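Local coordinates for protein CocE/NonD family hydrolase (Staphylococcus aureus subsp. aureus COL, PDB 3III) that probably hydrolyses ester or amide bonds as a serine hydrolase of the alpha/beta-hydrolase clan, although its natural substrate is not established, at residues 47-52 with 142-147; 445-450 with 528-533. All coordinates share one frame; numbering follows the deposited sequence.

Contact 1 and contact 2 lie in different regions of one chain, their centres 35 Å apart and their nearest atoms about 18 Å apart. Contact 1 belongs to the alpha/beta-hydrolase region and sets a hairpin turn, 47-52, against helix 140-154 at a partly buried, outlying place. Its chemistry is largely ionic, with an arginine-glutamate bridge and a bridging water beside one apolar side chain. Contact 2, 445-450 with 528-533, lies within the C-terminal non-catalytic region, and its four touching residues are all buried. There a neutral amide grips a backbone carbonyl and isoleucine covers a guanidinium. The two share no strand or helix.

Contact 1 of 2, residues 47-52 with 142-147; sequences EMRDGE and EAEDYY
A salt bridge and a selenium side chain packed against an aspartate join Arg49 and Met48, in the hairpin turn between strands 36-47 and 53-60, to Glu144 and Asp145 on one helix. The turn is type I from Met48 to Gly51, closed by Gly51 N to Met48 O (2.8 Å). Gly51 suits its place because at its positive phi a CB would be jammed against the carbonyl O of Asp50. Asp50 completes an Asx turn, its OD1 accepting from Glu52 N.

Arg49 bends at its third torsion (-52°), which carries the guanidinium across to the helix. Its NH2 meets Glu144 OE1, brought within range by an extended chain, at 3.1 Å in a nearly straight bond (169°). The oxygen lies in the guanidinium plane but is approached on its anti side, the two planar groups being turned 59° apart. Water 1 accepts from the same NH2, and its oxygen lies 2.7 Å from Asp145 OD1. Arg49 NE reaches Glu148, so the long arginine serves two helix carboxylates.

The unbranched chain of Met48, present as selenomethionine, is bent at chi2 and chi3, which lays SE 3.6 Å from Asp145 OD1. Asp145 OD2 forms a salt bridge with Arg126, which also binds Asp50. One side of helix 140-154 takes the hairpin turn, whose Met48 also touches Glu148 and Val149; Tyr146 packs on strand 67-74 and helix 170-179.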
loop_
_atom_site.group_PDB
_atom_site.type_symbol
_atom_site.label_atom_id
_atom_site.label_comp_id
_atom_site.label_asym_id
_atom_site.label_seq_id
_atom_site.Cartn_x
_atom_site.Cartn_y
_atom_site.Cartn_z
ATOM N N GLU A 47 24.796 17.433 -0.625
ATOM C CA GLU A 47 24.530 18.549 0.308
ATOM C C GLU A 47 23.226 19.239 -0.064
ATOM O O GLU A 47 23.064 19.653 -1.216
ATOM C CB GLU A 47 25.696 19.560 0.313
ATOM C CG GLU A 47 25.579 20.587 1.403
ATOM C CD GLU A 47 26.718 21.557 1.416
ATOM O OE1 GLU A 47 27.791 21.195 0.971
ATOM O OE2 GLU A 47 26.557 22.673 1.919
HETATM N N MSE A 48 22.317 19.365 0.916
HETATM C CA MSE A 48 21.045 20.035 0.746
HETATM C C MSE A 48 21.201 21.559 0.765
HETATM O O MSE A 48 22.244 22.111 1.213
HETATM C CB MSE A 48 20.060 19.613 1.828
HETATM C CG MSE A 48 19.863 18.128 1.994
HETATM SE SE MSE A 48 19.029 17.298 0.412
HETATM C CE MSE A 48 20.719 16.892 -0.635
ATOM N N ARG A 49 20.139 22.252 0.360
ATOM C CA ARG A 49 20.168 23.733 0.311
ATOM C C ARG A 49 20.505 24.319 1.668
ATOM O O ARG A 49 21.195 25.300 1.735
ATOM C CB ARG A 49 18.840 24.333 -0.151
ATOM C CG ARG A 49 18.644 24.399 -1.703
ATOM C CD ARG A 49 17.137 24.478 -2.067
ATOM N NE ARG A 49 16.393 23.397 -1.414
ATOM C CZ ARG A 49 15.125 23.459 -1.003
ATOM N NH1 ARG A 49 14.393 24.558 -1.203
ATOM N NH2 ARG A 49 14.595 22.425 -0.370
ATOM N N ASP A 50 20.053 23.708 2.749
ATOM C CA ASP A 50 20.382 24.222 4.086
ATOM C C ASP A 50 21.745 23.793 4.658
ATOM O O ASP A 50 22.064 24.153 5.793
ATOM C CB ASP A 50 19.277 23.911 5.091
ATOM C CG ASP A 50 19.208 22.452 5.475
ATOM O OD1 ASP A 50 19.946 21.601 4.955
ATOM O OD2 ASP A 50 18.374 22.146 6.328
ATOM N N GLY A 51 22.539 23.056 3.876
ATOM C CA GLY A 51 23.852 22.564 4.313
ATOM C C GLY A 51 23.823 21.155 4.872
ATOM O O GLY A 51 24.850 20.555 5.046
ATOM N N GLU A 52 22.658 20.598 5.159
ATOM C CA GLU A 52 22.603 19.220 5.647
ATOM C C GLU A 52 23.182 18.253 4.610
ATOM O O GLU A 52 22.908 18.363 3.393
ATOM C CB GLU A 52 21.180 18.804 6.012
ATOM C CG GLU A 52 21.060 17.334 6.611
ATOM C CD GLU A 52 21.420 17.287 8.109
ATOM O OE1 GLU A 52 21.739 18.349 8.688
ATOM O OE2 GLU A 52 21.351 16.201 8.702
ATOM N N GLU A 142 10.714 16.080 3.384
ATOM C CA GLU A 142 11.483 14.900 3.008
ATOM C C GLU A 142 11.530 14.771 1.460
ATOM O O GLU A 142 12.564 14.462 0.882
ATOM C CB GLU A 142 10.846 13.644 3.613
ATOM C CG GLU A 142 11.550 12.370 3.303
ATOM C CD GLU A 142 10.943 11.122 3.991
ATOM O OE1 GLU A 142 11.648 10.524 4.829
ATOM O OE2 GLU A 142 9.818 10.696 3.632
ATOM N N ALA A 143 10.391 14.961 0.816
ATOM C CA ALA A 143 10.324 15.054 -0.628
ATOM C C ALA A 143 11.316 16.094 -1.244
ATOM O O ALA A 143 11.920 15.858 -2.340
ATOM C CB ALA A 143 8.887 15.379 -1.021
ATOM N N GLU A 144 11.441 17.255 -0.611
ATOM C CA GLU A 144 12.366 18.299 -1.109
ATOM C C GLU A 144 13.822 17.824 -1.098
ATOM O O GLU A 144 14.600 18.119 -2.041
ATOM C CB GLU A 144 12.170 19.616 -0.361
ATOM C CG GLU A 144 10.840 20.273 -0.761
ATOM C CD GLU A 144 10.587 21.581 -0.064
ATOM O OE1 GLU A 144 11.575 22.164 0.452
ATOM O OE2 GLU A 144 9.412 22.041 -0.071
ATOM N N ASP A 145 14.197 17.073 -0.054
ATOM C CA ASP A 145 15.541 16.522 0.043
ATOM C C ASP A 145 15.774 15.499 -1.084
ATOM O O ASP A 145 16.808 15.517 -1.735
ATOM C CB ASP A 145 15.747 15.833 1.393
ATOM C CG ASP A 145 15.842 16.807 2.567
ATOM O OD1 ASP A 145 16.119 17.993 2.349
ATOM O OD2 ASP A 145 15.617 16.346 3.707
ATOM N N TYR A 146 14.800 14.615 -1.291
ATOM C CA TYR A 146 14.813 13.603 -2.362
ATOM C C TYR A 146 14.972 14.261 -3.746
ATOM O O TYR A 146 15.815 13.863 -4.563
ATOM C CB TYR A 146 13.519 12.767 -2.271
ATOM C CG TYR A 146 13.526 11.367 -2.924
ATOM C CD1 TYR A 146 12.468 10.494 -2.707
ATOM C CD2 TYR A 146 14.515 10.951 -3.820
ATOM C CE1 TYR A 146 12.436 9.239 -3.286
ATOM C CE2 TYR A 146 14.478 9.691 -4.415
ATOM C CZ TYR A 146 13.429 8.841 -4.132
ATOM O OH TYR A 146 13.369 7.583 -4.669
ATOM N N TYR A 147 14.231 15.333 -3.976
ATOM C CA TYR A 147 14.361 16.078 -5.196
ATOM C C TYR A 147 15.802 16.536 -5.422
ATOM O O TYR A 147 16.322 16.393 -6.545
ATOM C CB TYR A 147 13.437 17.270 -5.132
ATOM C CG TYR A 147 13.364 18.242 -6.302
ATOM C CD1 TYR A 147 14.446 19.058 -6.684
ATOM C CD2 TYR A 147 12.149 18.468 -6.915
ATOM C CE1 TYR A 147 14.298 20.018 -7.701
ATOM C CE2 TYR A 147 12.011 19.412 -7.940
ATOM C CZ TYR A 147 13.063 20.172 -8.317
ATOM O OH TYR A 147 12.871 21.095 -9.323
HETATM O O HOH W 1 16.422 20.142 0.783
#

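Contact 2 of 2, residues 445-450 with 528-533; sequences NHIENG and KTRYEH
Arg530, its chain extended from CG to NE, passes the backbone N of Asn445 and is crossed at about a right angle by Ile447. Its CB and CG lie 4.1 and 3.9 Å from Asn445 N, and CG sits over the centre of the Tyr531 ring, consistent with a CH-pi contact. CD passes that nitrogen too, and NE meets Ile447 CD1 at 3.9 Å. This methyl, the end of the isoleucine's longer branch, lies over one guanidinium face, while the Tyr531 ring approaches the opposite face. At the tip, NH2 donates to Tyr531 OH at 2.9 Å in a bent bond tilted from the guanidinium plane, and NH1 reaches the carbonyls of Gly521 and Val519. Arginine suits this buried place because its flat faces accept carbon while its N-H groups point to oxygens.

Both segments belong to the C-terminal region of the galactose-binding-like clan. His446 and Ile447 form a G1 beta bulge where strand 441-443 passes into strand 447-458, and a cis peptide precedes Asn445.

A chi1 of -177° swings the Asn445 amide away from its own N, and ND2 donates to Thr529 O at 2.9 Å from above the carbonyl plane. Its OD1 takes His446 ND1 at 3.0 Å, almost straight (168°), so both amide ends are used, fixing its flip. Water 2 joins Asn445 O to Thr529, whose hydroxyl also meets Thr524; its side chain is about 5 Å from a bound palmitic acid.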
loop_
_atom_site.group_PDB
_atom_site.type_symbol
_atom_site.label_atom_id
_atom_site.label_comp_id
_atom_site.label_asym_id
_atom_site.label_seq_id
_atom_site.Cartn_x
_atom_site.Cartn_y
_atom_site.Cartn_z
ATOM N N ASN A 445 -1.199 -8.244 7.728
ATOM C CA ASN A 445 0.055 -7.999 7.055
ATOM C C ASN A 445 0.693 -9.379 6.840
ATOM O O ASN A 445 1.197 -10.036 7.799
ATOM C CB ASN A 445 0.904 -7.022 7.944
ATOM C CG ASN A 445 2.212 -6.630 7.319
ATOM O OD1 ASN A 445 2.562 -7.175 6.258
ATOM N ND2 ASN A 445 2.990 -5.738 7.979
ATOM N N HIS A 446 0.691 -9.825 5.575
ATOM C CA HIS A 446 1.121 -11.192 5.196
ATOM C C HIS A 446 0.419 -12.278 6.023
ATOM O O HIS A 446 1.053 -13.206 6.489
ATOM C CB HIS A 446 2.646 -11.360 5.273
ATOM C CG HIS A 446 3.369 -10.562 4.233
ATOM N ND1 HIS A 446 3.470 -9.191 4.303
ATOM C CD2 HIS A 446 3.972 -10.933 3.082
ATOM C CE1 HIS A 446 4.097 -8.757 3.222
ATOM N NE2 HIS A 446 4.417 -9.794 2.464
ATOM N N ILE A 447 -0.872 -12.102 6.262
ATOM C CA ILE A 447 -1.673 -13.174 6.854
ATOM C C ILE A 447 -2.280 -14.005 5.727
ATOM O O ILE A 447 -2.402 -13.536 4.613
ATOM C CB ILE A 447 -2.777 -12.670 7.836
ATOM C CG1 ILE A 447 -3.887 -11.862 7.113
ATOM C CG2 ILE A 447 -2.103 -11.875 8.979
ATOM C CD1 ILE A 447 -5.093 -11.467 8.124
ATOM N N GLU A 448 -2.516 -15.273 6.006
ATOM C CA GLU A 448 -3.081 -16.192 4.990
ATOM C C GLU A 448 -4.524 -16.582 5.273
ATOM O O GLU A 448 -5.156 -17.237 4.428
ATOM C CB GLU A 448 -2.198 -17.427 4.849
ATOM C CG GLU A 448 -0.770 -17.023 4.421
ATOM C CD GLU A 448 0.133 -18.162 4.045
ATOM O OE1 GLU A 448 -0.224 -19.360 4.224
ATOM O OE2 GLU A 448 1.260 -17.853 3.552
ATOM N N ASN A 449 -5.042 -16.176 6.430
ATOM C CA ASN A 449 -6.483 -16.413 6.777
ATOM C C ASN A 449 -7.330 -15.166 6.634
ATOM O O ASN A 449 -8.276 -14.959 7.398
ATOM C CB ASN A 449 -6.605 -16.958 8.223
ATOM C CG ASN A 449 -6.153 -15.939 9.286
ATOM O OD1 ASN A 449 -5.342 -15.067 9.009
ATOM N ND2 ASN A 449 -6.758 -16.012 10.479
ATOM N N GLY A 450 -7.016 -14.338 5.642
ATOM C CA GLY A 450 -7.732 -13.143 5.396
ATOM C C GLY A 450 -9.004 -13.323 4.593
ATOM O O GLY A 450 -9.447 -14.432 4.284
ATOM N N LYS A 528 3.577 -6.306 16.602
ATOM C CA LYS A 528 2.398 -5.665 16.028
ATOM C C LYS A 528 2.586 -5.297 14.551
ATOM O O LYS A 528 2.535 -4.128 14.175
ATOM C CB LYS A 528 1.970 -4.448 16.884
ATOM C CG LYS A 528 1.365 -4.871 18.271
ATOM C CD LYS A 528 1.128 -3.635 19.202
ATOM C CE LYS A 528 0.333 -4.000 20.524
ATOM N NZ LYS A 528 0.738 -3.091 21.693
ATOM N N THR A 529 2.741 -6.318 13.711
ATOM C CA THR A 529 2.915 -6.073 12.271
ATOM C C THR A 529 1.605 -5.770 11.542
ATOM O O THR A 529 1.634 -5.192 10.463
ATOM C CB THR A 529 3.592 -7.277 11.550
ATOM O OG1 THR A 529 2.794 -8.416 11.754
ATOM C CG2 THR A 529 5.001 -7.514 12.074
ATOM N N ARG A 530 0.468 -6.149 12.145
ATOM C CA ARG A 530 -0.832 -5.864 11.550
ATOM C C ARG A 530 -1.452 -4.635 12.213
ATOM O O ARG A 530 -1.088 -4.260 13.344
ATOM C CB ARG A 530 -1.690 -7.103 11.670
ATOM C CG ARG A 530 -2.992 -7.077 10.933
ATOM C CD ARG A 530 -3.688 -8.396 11.045
ATOM N NE ARG A 530 -4.946 -8.302 10.338
ATOM C CZ ARG A 530 -6.129 -8.615 10.840
ATOM N NH1 ARG A 530 -6.245 -9.149 12.042
ATOM N NH2 ARG A 530 -7.199 -8.395 10.132
ATOM N N TYR A 531 -2.388 -3.973 11.522
ATOM C CA TYR A 531 -3.224 -2.952 12.211
ATOM C C TYR A 531 -3.891 -3.583 13.430
ATOM O O TYR A 531 -4.122 -4.803 13.441
ATOM C CB TYR A 531 -4.250 -2.295 11.249
ATOM C CG TYR A 531 -5.081 -3.306 10.476
ATOM C CD1 TYR A 531 -5.976 -4.144 11.134
ATOM C CD2 TYR A 531 -4.942 -3.443 9.089
ATOM C CE1 TYR A 531 -6.746 -5.083 10.426
ATOM C CE2 TYR A 531 -5.707 -4.386 8.365
ATOM C CZ TYR A 531 -6.589 -5.219 9.042
ATOM O OH TYR A 531 -7.375 -6.118 8.286
ATOM N N GLU A 532 -4.116 -2.766 14.466
ATOM C CA GLU A 532 -5.013 -3.081 15.574
ATOM C C GLU A 532 -5.852 -1.828 15.857
ATOM O O GLU A 532 -5.473 -0.705 15.455
ATOM C CB GLU A 532 -4.215 -3.518 16.799
ATOM C CG GLU A 532 -3.480 -4.823 16.587
ATOM C CD GLU A 532 -2.621 -5.271 17.778
ATOM O OE1 GLU A 532 -2.691 -4.690 18.876
ATOM O OE2 GLU A 532 -1.838 -6.203 17.565
ATOM N N HIS A 533 -6.988 -2.013 16.511
ATOM C CA HIS A 533 -7.841 -0.889 16.848
ATOM C C HIS A 533 -8.355 -1.048 18.277
ATOM O O HIS A 533 -9.534 -1.272 18.503
ATOM C CB HIS A 533 -8.981 -0.763 15.789
ATOM C CG HIS A 533 -8.475 -0.606 14.376
ATOM N ND1 HIS A 533 -8.304 -1.680 13.523
ATOM C CD2 HIS A 533 -8.112 0.483 13.672
ATOM C CE1 HIS A 533 -7.827 -1.255 12.371
ATOM N NE2 HIS A 533 -7.689 0.050 12.436
HETATM O O HOH W 2 0.639 -9.762 10.544
#